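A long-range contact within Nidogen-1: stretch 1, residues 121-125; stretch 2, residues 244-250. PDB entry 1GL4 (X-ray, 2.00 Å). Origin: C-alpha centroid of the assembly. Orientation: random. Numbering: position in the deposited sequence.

Stretch 1 (121-125) DGFKN
Stretch 2 244-250: ALPSTQQ

Two segments far apart in sequence can be joined by a single directional hydrogen bond set among apolar packing, and this contact in nidogen-1 is a compact example. Residues 121-125 form no regular helix or strand; D121 (phi/psi 55/-126) and G122 (-106/52) lead into extended F123 (-127/144) and K124 (-110/144), whose CA-to-CB bonds both point sideways relative to the second stretch. Residues 244-250 run through a loop into a strand beginning at T248, and the nearest CA atoms across the stretches are those of F123 and Q249, 7.4 Å apart. Together the stretches bury 243 Å².

Along the second stretch, A244 (-72/145) stays out of reach. L245 (-71/154; chi1 m, chi2 t) starts sideways, but its end comes nearer, placing CD2 4.0 Å from K124 CD. K124 is exposed; its m, t, t, t chain is extended and brings CD against L245 CD2.

P246 (-60/145), ring C-gamma exo, points toward the first stretch. Its CG lies 4.1 Å from F123 CE2, approaching the ring obliquely, and both groups are apolar. S247 (-71/-25; chi1 p) breaks the extended run and makes no contact with the first stretch. In T248 (-146/132; chi1 m) the CA-to-CB bond points away; T248 O lies near the plane of the F123 ring at its edge, 4.3 Å from F123 CE2.

Q249 (-128/147) points toward the first stretch with chi1 m, chi2 t and chi3 -174°. Its methylene chain serves the apolar side, CG lying 3.8 Å from F123 CD2 at the ring edge, with F123 at chi1 m and chi2 74°. Its amide then supplies the directional link: Q249 NE2 donates to K124 O at 3.1 Å, with an N-H...O angle of 154°. K124 N, by contrast, is buried without a partner. Q250 (-109/127; chi1 t) continues the strand, its side-chain end leading away. N125 (-84/178; chi1 p; CA-to-CB away) sits at the N-cap position, and its side chain caps a backbone N just past the stretch.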

# COMPACT_ATOMS: atom_id res chain seq x y z
N ASP A 121 0.74 -16.59 -12.38
CA ASP A 121 0.58 -18.04 -12.48
C ASP A 121 -0.52 -18.54 -11.54
O ASP A 121 -1.65 -18.07 -11.60
CB ASP A 121 1.90 -18.75 -12.15
CG ASP A 121 2.98 -18.46 -13.18
OD1 ASP A 121 2.78 -18.79 -14.37
OD2 ASP A 121 4.04 -17.91 -12.80
N GLY A 122 -0.18 -19.50 -10.69
CA GLY A 122 -1.16 -20.03 -9.76
C GLY A 122 -0.93 -19.54 -8.34
O GLY A 122 -0.85 -20.35 -7.41
N PHE A 123 -0.81 -18.23 -8.16
CA PHE A 123 -0.58 -17.66 -6.83
C PHE A 123 -1.60 -16.57 -6.49
O PHE A 123 -2.02 -15.81 -7.36
CB PHE A 123 0.85 -17.12 -6.74
CG PHE A 123 1.89 -18.19 -6.92
CD1 PHE A 123 2.14 -18.73 -8.17
CD2 PHE A 123 2.55 -18.72 -5.82
CE1 PHE A 123 3.04 -19.79 -8.33
CE2 PHE A 123 3.45 -19.78 -5.96
CZ PHE A 123 3.68 -20.32 -7.22
N LYS A 124 -1.98 -16.50 -5.22
CA LYS A 124 -2.97 -15.53 -4.76
C LYS A 124 -2.38 -14.42 -3.89
O LYS A 124 -1.46 -14.67 -3.11
CB LYS A 124 -4.06 -16.25 -3.96
CG LYS A 124 -4.70 -17.41 -4.70
CD LYS A 124 -5.86 -17.99 -3.92
CE LYS A 124 -6.70 -18.91 -4.80
NZ LYS A 124 -7.97 -19.27 -4.13
N ASN A 125 -2.91 -13.20 -4.02
CA ASN A 125 -2.42 -12.09 -3.19
C ASN A 125 -3.14 -12.11 -1.85
O ASN A 125 -4.00 -12.96 -1.62
CB ASN A 125 -2.62 -10.72 -3.88
CG ASN A 125 -4.07 -10.44 -4.26
OD1 ASN A 125 -5.00 -10.92 -3.60
ND2 ASN A 125 -4.26 -9.64 -5.31
N ALA A 244 -4.97 -26.96 -1.70
CA ALA A 244 -4.19 -26.31 -0.66
C ALA A 244 -3.36 -25.15 -1.21
O ALA A 244 -2.88 -25.19 -2.34
CB ALA A 244 -3.27 -27.32 0.00
N LEU A 245 -3.21 -24.10 -0.40
CA LEU A 245 -2.41 -22.94 -0.80
C LEU A 245 -0.93 -23.32 -0.80
O LEU A 245 -0.52 -24.24 -0.08
CB LEU A 245 -2.64 -21.79 0.18
CG LEU A 245 -3.96 -21.02 0.07
CD1 LEU A 245 -4.08 -20.04 1.22
CD2 LEU A 245 -4.01 -20.30 -1.27
N PRO A 246 -0.11 -22.63 -1.60
CA PRO A 246 1.32 -22.94 -1.65
C PRO A 246 1.93 -22.75 -0.26
O PRO A 246 1.52 -21.86 0.48
CB PRO A 246 1.86 -21.93 -2.66
CG PRO A 246 0.68 -21.69 -3.56
CD PRO A 246 -0.45 -21.58 -2.58
N SER A 247 2.89 -23.60 0.09
CA SER A 247 3.53 -23.50 1.39
C SER A 247 4.43 -22.26 1.47
O SER A 247 4.68 -21.73 2.55
CB SER A 247 4.35 -24.76 1.69
OG SER A 247 5.15 -25.14 0.58
N THR A 248 4.89 -21.78 0.31
CA THR A 248 5.74 -20.60 0.25
C THR A 248 5.45 -19.79 -1.02
O THR A 248 5.39 -20.34 -2.11
CB THR A 248 7.23 -20.97 0.24
OG1 THR A 248 7.54 -21.77 1.39
CG2 THR A 248 8.09 -19.70 0.28
N GLN A 249 5.28 -18.47 -0.86
CA GLN A 249 5.04 -17.58 -2.00
C GLN A 249 6.05 -16.43 -1.92
O GLN A 249 6.43 -16.01 -0.83
CB GLN A 249 3.61 -17.04 -1.98
CG GLN A 249 2.53 -18.13 -2.10
CD GLN A 249 1.12 -17.57 -2.14
OE1 GLN A 249 0.14 -18.32 -2.13
NE2 GLN A 249 1.00 -16.25 -2.19
N GLN A 250 6.47 -15.92 -3.07
CA GLN A 250 7.44 -14.83 -3.07
C GLN A 250 6.86 -13.50 -3.50
O GLN A 250 6.23 -13.39 -4.56
CB GLN A 250 8.62 -15.19 -3.98
CG GLN A 250 9.62 -14.06 -4.18
CD GLN A 250 10.76 -14.45 -5.10
OE1 GLN A 250 11.17 -13.68 -5.97
NE2 GLN A 250 11.29 -15.65 -4.92